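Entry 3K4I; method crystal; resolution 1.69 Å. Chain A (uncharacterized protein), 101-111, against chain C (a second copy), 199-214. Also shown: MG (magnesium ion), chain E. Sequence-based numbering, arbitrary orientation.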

ATOM      1  N   GLY A 101       4.002  -0.836 -18.063  1.00  5.72           N
ATOM      2  CA  GLY A 101       2.820  -0.024 -18.133  1.00  4.67           C
ATOM      3  C   GLY A 101       1.810  -0.708 -19.050  1.00  5.02           C
ATOM      4  O   GLY A 101       1.847  -1.928 -19.229  1.00  6.15           O
ATOM      5  N   ASP A 102       0.923   0.083 -19.640  1.00  6.08           N
ATOM      6  CA  ASP A 102      -0.237  -0.508 -20.311  1.00  6.52           C
ATOM      7  C   ASP A 102       0.076  -1.311 -21.569  1.00  6.14           C
ATOM      8  O   ASP A 102      -0.472  -2.388 -21.758  1.00  5.10           O
ATOM      9  N   ILE A 103       0.989  -0.799 -22.387  1.00  7.01           N
ATOM     10  CA  ILE A 103       1.369  -1.459 -23.642  1.00  7.32           C
ATOM     11  C   ILE A 103       1.956  -2.836 -23.316  1.00  6.37           C
ATOM     12  O   ILE A 103       1.555  -3.856 -23.884  1.00  5.92           O
HETATM   13  N   MSE A 104       2.883  -2.891 -22.348  1.00  6.47           N
HETATM   14  CA  MSE A 104       3.504  -4.140 -22.023  1.00  7.86           C
HETATM   15  C   MSE A 104       2.522  -5.144 -21.380  1.00  4.98           C
HETATM   16  O   MSE A 104       2.670  -6.358 -21.576  1.00  5.13           O
ATOM     17  N   THR A 105       1.527  -4.638 -20.631  1.00  4.34           N
ATOM     18  CA  THR A 105       0.514  -5.483 -20.029  1.00  3.85           C
ATOM     19  C   THR A 105      -0.305  -6.187 -21.094  1.00  5.26           C
ATOM     20  O   THR A 105      -0.452  -7.413 -21.057  1.00  4.64           O
ATOM     21  N   HIS A 106      -0.773  -5.408 -22.057  1.00  5.93           N
ATOM     22  CA  HIS A 106      -1.549  -5.974 -23.176  1.00  6.76           C
ATOM     23  C   HIS A 106      -0.692  -6.906 -24.026  1.00  5.47           C
ATOM     24  O   HIS A 106      -1.189  -7.944 -24.500  1.00  5.53           O
ATOM     25  N   PHE A 107       0.602  -6.587 -24.158  1.00  5.37           N
ATOM     26  CA  PHE A 107       1.539  -7.536 -24.794  1.00  5.63           C
ATOM     27  C   PHE A 107       1.610  -8.891 -24.044  1.00  4.67           C
ATOM     28  O   PHE A 107       1.543 -10.001 -24.627  1.00  2.61           O
ATOM     29  N   ALA A 108       1.797  -8.823 -22.735  1.00  4.58           N
ATOM     30  CA  ALA A 108       1.903 -10.043 -21.947  1.00  6.45           C
ATOM     31  C   ALA A 108       0.637 -10.886 -22.046  1.00  6.98           C
ATOM     32  O   ALA A 108       0.698 -12.111 -22.212  1.00  6.73           O
ATOM     33  N   LEU A 109      -0.512 -10.232 -22.037  1.00  7.23           N
ATOM     34  CA  LEU A 109      -1.764 -10.983 -22.129  1.00  8.96           C
ATOM     35  C   LEU A 109      -1.928 -11.674 -23.499  1.00  9.43           C
ATOM     36  O   LEU A 109      -2.615 -12.705 -23.597  1.00 10.12           O
ATOM     37  N   ALA A 110      -1.325 -11.104 -24.546  1.00  8.58           N
ATOM     38  CA  ALA A 110      -1.442 -11.673 -25.914  1.00  7.98           C
ATOM     39  C   ALA A 110      -0.371 -12.736 -26.220  1.00  8.60           C
ATOM     40  O   ALA A 110      -0.413 -13.423 -27.247  1.00  8.77           O
ATOM     41  N   ASN A 111       0.612 -12.858 -25.331  1.00  8.16           N
ATOM     42  CA  ASN A 111       1.813 -13.635 -25.647  1.00  8.65           C
ATOM     43  C   ASN A 111       2.216 -14.614 -24.547  1.00  9.56           C
ATOM     44  O   ASN A 111       3.352 -15.119 -24.498  1.00 10.45           O
TER
ATOM     45  N   THR C 199      -1.896   7.406 -30.162  1.00 12.21           N
ATOM     46  CA  THR C 199      -0.774   6.604 -30.688  1.00 12.81           C
ATOM     47  C   THR C 199      -0.655   5.264 -29.959  1.00 12.29           C
ATOM     48  O   THR C 199      -0.489   4.206 -30.586  1.00 11.16           O
ATOM     49  N   GLU C 200      -0.767   5.311 -28.636  1.00 13.04           N
ATOM     50  CA  GLU C 200      -0.631   4.119 -27.806  1.00 13.77           C
ATOM     51  C   GLU C 200      -1.763   3.127 -27.995  1.00 12.43           C
ATOM     52  O   GLU C 200      -1.552   1.908 -27.942  1.00 11.37           O
ATOM     53  N   ARG C 201      -2.971   3.650 -28.181  1.00 12.48           N
ATOM     54  CA  ARG C 201      -4.125   2.788 -28.396  1.00 12.12           C
ATOM     55  C   ARG C 201      -3.930   1.967 -29.671  1.00  9.50           C
ATOM     56  O   ARG C 201      -4.249   0.779 -29.703  1.00  8.06           O
ATOM     57  N   ARG C 202      -3.370   2.583 -30.703  1.00  8.90           N
ATOM     58  CA  ARG C 202      -3.126   1.857 -31.953  1.00  9.55           C
ATOM     59  C   ARG C 202      -2.029   0.817 -31.730  1.00  8.25           C
ATOM     60  O   ARG C 202      -2.107  -0.294 -32.229  1.00  7.66           O
ATOM     61  N   ILE C 203      -1.020   1.170 -30.931  1.00  6.99           N
ATOM     62  CA  ILE C 203       0.030   0.207 -30.662  1.00  6.19           C
ATOM     63  C   ILE C 203      -0.526  -1.024 -29.926  1.00  5.12           C
ATOM     64  O   ILE C 203      -0.228  -2.181 -30.297  1.00  5.26           O
ATOM     65  N   ILE C 204      -1.343  -0.765 -28.909  1.00  4.62           N
ATOM     66  CA  ILE C 204      -2.005  -1.824 -28.158  1.00  5.25           C
ATOM     67  C   ILE C 204      -2.892  -2.667 -29.075  1.00  5.99           C
ATOM     68  O   ILE C 204      -2.868  -3.908 -29.014  1.00  6.06           O
ATOM     69  N   GLU C 205      -3.669  -1.988 -29.903  1.00  5.96           N
ATOM     70  CA  GLU C 205      -4.518  -2.718 -30.862  1.00  7.62           C
ATOM     71  C   GLU C 205      -3.684  -3.636 -31.766  1.00  6.34           C
ATOM     72  O   GLU C 205      -4.070  -4.796 -32.028  1.00  6.13           O
ATOM     73  N   ALA C 206      -2.524  -3.135 -32.196  1.00  3.89           N
ATOM     74  CA  ALA C 206      -1.641  -3.914 -33.031  1.00  5.50           C
ATOM     75  C   ALA C 206      -1.071  -5.156 -32.331  1.00  5.36           C
ATOM     76  O   ALA C 206      -1.144  -6.281 -32.857  1.00  3.80           O
ATOM     77  N   ILE C 207      -0.473  -4.961 -31.159  1.00  6.71           N
ATOM     78  CA  ILE C 207       0.037  -6.103 -30.424  1.00  7.74           C
ATOM     79  C   ILE C 207      -1.057  -7.089 -29.996  1.00  8.04           C
ATOM     80  O   ILE C 207      -0.776  -8.274 -29.851  1.00  9.30           O
ATOM     81  N   SER C 208      -2.303  -6.614 -29.858  1.00  8.57           N
ATOM     82  CA  SER C 208      -3.419  -7.497 -29.509  1.00  7.11           C
ATOM     83  C   SER C 208      -3.984  -8.233 -30.742  1.00  6.56           C
ATOM     84  O   SER C 208      -4.889  -9.081 -30.632  1.00  6.68           O
ATOM     85  N   SER C 209      -3.435  -7.898 -31.902  1.00  6.40           N
ATOM     86  CA  SER C 209      -3.742  -8.605 -33.133  1.00  8.39           C
ATOM     87  C   SER C 209      -2.540  -9.406 -33.650  1.00  8.99           C
ATOM     88  O   SER C 209      -2.521  -9.839 -34.801  1.00  9.41           O
ATOM     89  N   GLY C 210      -1.542  -9.601 -32.774  1.00  8.23           N
ATOM     90  CA  GLY C 210      -0.400 -10.465 -33.081  1.00  9.39           C
ATOM     91  C   GLY C 210       0.807  -9.791 -33.703  1.00  9.53           C
ATOM     92  O   GLY C 210       1.712 -10.474 -34.171  1.00 11.00           O
ATOM     93  N   SER C 211       0.847  -8.460 -33.696  1.00  8.45           N
ATOM     94  CA  SER C 211       2.056  -7.738 -34.094  1.00  9.11           C
ATOM     95  C   SER C 211       3.115  -7.943 -33.042  1.00  8.45           C
ATOM     96  O   SER C 211       2.792  -7.987 -31.857  1.00  7.28           O
ATOM     97  N   THR C 212       4.378  -8.018 -33.466  1.00  8.38           N
ATOM     98  CA  THR C 212       5.473  -7.802 -32.491  1.00  7.79           C
ATOM     99  C   THR C 212       5.411  -6.344 -32.038  1.00  9.09           C
ATOM    100  O   THR C 212       4.848  -5.476 -32.729  1.00  8.34           O
ATOM    101  N   LEU C 213       5.984  -6.063 -30.865  1.00  9.12           N
ATOM    102  CA  LEU C 213       6.056  -4.703 -30.388  1.00 11.40           C
ATOM    103  C   LEU C 213       6.926  -3.876 -31.342  1.00 12.57           C
ATOM    104  O   LEU C 213       6.597  -2.717 -31.650  1.00 12.26           O
ATOM    105  N   GLU C 214       8.009  -4.490 -31.829  1.00 14.53           N
ATOM    106  CA  GLU C 214       8.906  -3.844 -32.789  1.00 17.74           C
ATOM    107  C   GLU C 214       8.111  -3.298 -33.971  1.00 19.18           C
ATOM    108  O   GLU C 214       8.215  -2.108 -34.286  1.00 20.06           O
TER

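Two helices from two copies of one protein, the chain A helix that starts at Asp A102 and C199-207, run nearly parallel, 11° apart, with axes 9.2 Å from each other at closest approach. No direct hydrogen bond crosses between the stretches; a metal ion, two bridging waters and apolar packing make the contact, burying 591 Å², both sides summed.

Along chain C, the first residue to engage is Glu C200, pointing toward chain A (chi1 m, chi2 t). Its carboxylate meets that of Asp A102. Asp A102 is p at chi1, and its CA-to-CB bond also points toward the other stretch. Two acids this close would repel: OD1 of Asp A102 lies 3.1 Å from OE1 of Glu C200. Magnesium pays for the meeting, bound by Asp A102 OD2 at 2.1 Å and Glu C200 OE1 at 2.4 Å, with four waters completing six ligands. The rule here is that two facing carboxylates are held by one shared metal. The aliphatic part of the same glutamate is also used, its CG lying 3.8 Å from CD1 of Ile A103.

Arg C201 points away and Arg C202 is out of reach. Ile C203 (m, t) returns toward the partner, its CG2 4.1 Å from Ile A103 CD1. Ile C204, also m, t, leaves its backbone sideways, but its end comes nearer. Its CG1 packs 3.8 Å from Ile A103 CG1, its CD1 reaches 3.6 Å from His A106 CD2, and its CG2 lies over one face of that imidazole, 4.0 Å from the ring centroid, in a CH-pi contact. The histidine is m at chi1.

Ile C207 switches to p, t and points toward chain A. Its CD1 nestles against the helix backbone, 3.3 Å from Ile A103 O, and also touches Phe A107 CB at 3.7 Å. At the end of the helix, Ser C208 OG (chi1 m) shares water 1 with His A106 O, at 2.9 and 2.7 Å respectively. Nearby, the small Ala A110 sets its CB 3.7 Å from Ile C207 O.

A type I turn from Ile C207 to Gly C210 then redirects the chain; the backbone angles of Gly C210 themselves call for glycine. Water 2 ties the turn to chain A, accepting from Asn A111 ND2 (2.8 Å) and donating to Ile C207 O (2.7 Å) and Ser C211 O (2.9 Å). After Thr C212 caps the next helix, Leu C213 (t, p) points back in. Its CD1 lies 3.8 Å from Ile A103 CG2, and its CB 4.3 Å from CD1 of Phe A107 (chi1 t). Ile A103, m, t, is thus a knob seated among Glu C200, Ile C203, Ile C204 and Leu C213, a socket built from one helix and from beyond the turn.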

ATOM      1  CB  ASP A 102      -1.359   0.522 -20.565  1.00  8.57           C
ATOM      2  CG  ASP A 102      -0.912   1.756 -21.350  1.00  9.66           C
ATOM      3  OD1 ASP A 102       0.180   1.814 -21.982  1.00 11.11           O
ATOM      4  OD2 ASP A 102      -1.704   2.718 -21.333  1.00 10.15           O
ATOM      5  CB  ILE A 103       2.346  -0.575 -24.482  1.00  9.14           C
ATOM      6  CG1 ILE A 103       1.583   0.594 -25.121  1.00 12.74           C
ATOM      7  CG2 ILE A 103       3.131  -1.422 -25.523  1.00 11.09           C
ATOM      8  CD1 ILE A 103       2.450   1.646 -25.758  1.00 10.82           C
HETATM    9  CB  MSE A 104       4.732  -3.877 -21.133  1.00 13.29           C
HETATM   10  CG  MSE A 104       5.740  -3.004 -21.890  1.00  9.12           C
HETATM   11 SE   MSE A 104       7.094  -2.314 -20.710  1.00 26.02          SE
HETATM   12  CE  MSE A 104       8.154  -3.815 -20.842  1.00 10.37           C
ATOM     13  CB  THR A 105      -0.420  -4.679 -19.068  1.00  4.14           C
ATOM     14  OG1 THR A 105       0.380  -4.032 -18.064  1.00  7.59           O
ATOM     15  CG2 THR A 105      -1.445  -5.597 -18.399  1.00  6.18           C
ATOM     16  CB  HIS A 106      -2.183  -4.877 -24.024  1.00  8.00           C
ATOM     17  CG  HIS A 106      -3.256  -4.103 -23.319  1.00 10.24           C
ATOM     18  ND1 HIS A 106      -4.458  -4.666 -22.966  1.00 10.01           N
ATOM     19  CD2 HIS A 106      -3.313  -2.811 -22.919  1.00 10.00           C
ATOM     20  CE1 HIS A 106      -5.216  -3.753 -22.377  1.00 11.63           C
ATOM     21  NE2 HIS A 106      -4.538  -2.623 -22.323  1.00  9.86           N
ATOM     22  CB  PHE A 107       2.942  -6.929 -24.983  1.00  6.03           C
ATOM     23  CG  PHE A 107       3.848  -7.815 -25.808  1.00  4.06           C
ATOM     24  CD1 PHE A 107       3.958  -7.642 -27.185  1.00  6.37           C
ATOM     25  CD2 PHE A 107       4.503  -8.903 -25.208  1.00  6.13           C
ATOM     26  CE1 PHE A 107       4.754  -8.512 -27.966  1.00  5.10           C
ATOM     27  CE2 PHE A 107       5.285  -9.770 -25.963  1.00  6.13           C
ATOM     28  CZ  PHE A 107       5.407  -9.585 -27.343  1.00  5.56           C
ATOM     29  CB  ALA A 108       2.222  -9.711 -20.498  1.00  6.66           C
ATOM     30  CB  LEU A 109      -2.965 -10.094 -21.801  1.00 11.83           C
ATOM     31  CG  LEU A 109      -3.075  -9.541 -20.367  1.00 12.66           C
ATOM     32  CD1 LEU A 109      -4.504  -9.011 -20.150  1.00 15.03           C
ATOM     33  CD2 LEU A 109      -2.722 -10.566 -19.329  1.00 14.56           C
ATOM     34  CB  ALA A 110      -1.344 -10.529 -26.958  1.00  8.24           C
ATOM     35  CB  ASN A 111       2.939 -12.662 -25.998  1.00  8.22           C
ATOM     36  CG  ASN A 111       2.779 -12.093 -27.379  1.00 10.01           C
ATOM     37  OD1 ASN A 111       3.112 -12.766 -28.367  1.00  8.17           O
ATOM     38  ND2 ASN A 111       2.247 -10.858 -27.475  1.00  6.94           N
TER
ATOM     39  CB  THR C 199       0.575   7.375 -30.609  1.00 13.17           C
ATOM     40  OG1 THR C 199       0.516   8.517 -31.472  1.00 17.91           O
ATOM     41  CG2 THR C 199       1.729   6.483 -31.043  1.00 17.27           C
ATOM     42  CB  GLU C 200      -0.623   4.495 -26.343  1.00 15.64           C
ATOM     43  CG  GLU C 200       0.671   4.948 -25.808  1.00 26.94           C
ATOM     44  CD  GLU C 200       0.630   4.973 -24.298  1.00 18.90           C
ATOM     45  OE1 GLU C 200      -0.324   4.374 -23.695  1.00 25.99           O
ATOM     46  OE2 GLU C 200       1.555   5.581 -23.726  1.00 26.85           O
ATOM     47  CB  ARG C 201      -5.416   3.599 -28.427  1.00 15.07           C
ATOM     48  CG  ARG C 201      -6.690   2.783 -28.645  1.00 29.42           C
ATOM     49  CD  ARG C 201      -7.929   3.445 -28.033  1.00 19.44           C
ATOM     50  NE  ARG C 201      -7.748   4.877 -27.816  1.00 30.63           N
ATOM     51  CZ  ARG C 201      -8.312   5.845 -28.539  1.00 21.71           C
ATOM     52  NH1 ARG C 201      -8.043   7.117 -28.240  1.00 31.27           N
ATOM     53  NH2 ARG C 201      -9.134   5.562 -29.549  1.00 31.20           N
ATOM     54  CB  ARG C 202      -2.749   2.822 -33.075  1.00 12.81           C
ATOM     55  CG  ARG C 202      -3.855   3.806 -33.449  1.00 29.65           C
ATOM     56  CD  ARG C 202      -3.565   4.458 -34.793  1.00 18.41           C
ATOM     57  NE  ARG C 202      -2.538   5.499 -34.715  1.00 30.97           N
ATOM     58  CZ  ARG C 202      -2.790   6.806 -34.640  1.00 20.92           C
ATOM     59  NH1 ARG C 202      -1.779   7.670 -34.579  1.00 31.34           N
ATOM     60  NH2 ARG C 202      -4.049   7.254 -34.629  1.00 31.06           N
ATOM     61  CB  ILE C 203       1.234   0.847 -29.923  1.00  6.80           C
ATOM     62  CG1 ILE C 203       2.025   1.745 -30.883  1.00  7.77           C
ATOM     63  CG2 ILE C 203       2.139  -0.254 -29.355  1.00  7.60           C
ATOM     64  CD1 ILE C 203       3.031   2.675 -30.155  1.00  8.54           C
ATOM     65  CB  ILE C 204      -2.810  -1.226 -27.000  1.00  6.61           C
ATOM     66  CG1 ILE C 204      -1.856  -0.843 -25.853  1.00  9.27           C
ATOM     67  CG2 ILE C 204      -3.899  -2.208 -26.516  1.00  9.03           C
ATOM     68  CD1 ILE C 204      -2.460   0.136 -24.774  1.00  7.26           C
ATOM     69  CB  GLU C 205      -5.372  -1.752 -31.653  1.00  9.27           C
ATOM     70  CG  GLU C 205      -6.495  -1.169 -30.831  1.00 12.34           C
ATOM     71  CD  GLU C 205      -7.065   0.126 -31.400  1.00 10.44           C
ATOM     72  OE1 GLU C 205      -6.626   0.597 -32.482  1.00 12.61           O
ATOM     73  OE2 GLU C 205      -7.952   0.694 -30.721  1.00 13.97           O
ATOM     74  CB  ALA C 206      -0.508  -3.008 -33.607  1.00  5.72           C
ATOM     75  CB  ILE C 207       0.967  -5.721 -29.251  1.00  9.08           C
ATOM     76  CG1 ILE C 207       0.198  -4.993 -28.143  1.00 13.01           C
ATOM     77  CG2 ILE C 207       2.171  -4.922 -29.787  1.00 11.85           C
ATOM     78  CD1 ILE C 207       1.120  -4.415 -27.059  1.00 11.67           C
ATOM     79  CB  SER C 208      -4.513  -6.704 -28.767  1.00  6.53           C
ATOM     80  OG  SER C 208      -4.072  -6.294 -27.465  1.00  7.46           O
ATOM     81  CB  SER C 209      -4.334  -7.636 -34.185  1.00  8.02           C
ATOM     82  OG  SER C 209      -3.400  -6.618 -34.546  1.00  7.85           O
ATOM     83  CB  SER C 211       1.780  -6.239 -34.144  1.00 10.15           C
ATOM     84  OG  SER C 211       2.935  -5.496 -34.526  1.00 18.52           O
ATOM     85  CB  THR C 212       6.877  -8.043 -33.103  1.00  7.17           C
ATOM     86  OG1 THR C 212       7.121  -7.105 -34.162  1.00 11.74           O
ATOM     87  CG2 THR C 212       7.028  -9.452 -33.619  1.00 11.87           C
ATOM     88  CB  LEU C 213       6.581  -4.654 -28.943  1.00 12.30           C
ATOM     89  CG  LEU C 213       6.597  -3.286 -28.233  1.00 13.01           C
ATOM     90  CD1 LEU C 213       5.253  -2.574 -28.415  1.00 13.37           C
ATOM     91  CD2 LEU C 213       6.904  -3.435 -26.751  1.00 13.75           C
ATOM     92  CB  GLU C 214       9.955  -4.826 -33.307  1.00 18.97           C
ATOM     93  CG  GLU C 214      11.141  -5.008 -32.381  1.00 40.09           C
ATOM     94  CD  GLU C 214      12.408  -5.442 -33.113  1.00 21.13           C
ATOM     95  OE1 GLU C 214      13.429  -5.657 -32.420  1.00 40.44           O
ATOM     96  OE2 GLU C 214      12.388  -5.565 -34.365  1.00 40.20           O
TER
HETATM   97 MG    MG E 501      -1.401   4.826 -21.623  1.00 15.24          MG
HETATM   98  O   HOH W   1      -3.714  -8.296 -25.435  1.00 12.14           O
HETATM   99  O   HOH W   2       1.565  -9.656 -29.870  1.00  9.36           O
HETATM  100  O   HOH W   3       0.360   4.695 -20.726  1.00  7.48           O
HETATM  101  O   HOH W   4      -3.310   5.089 -22.591  1.00 11.94           O
HETATM  102  O   HOH W   5      -0.921   6.844 -22.148  1.00 22.16           O
HETATM  103  O   HOH W   6      -2.118   5.022 -19.787  1.00 15.05           O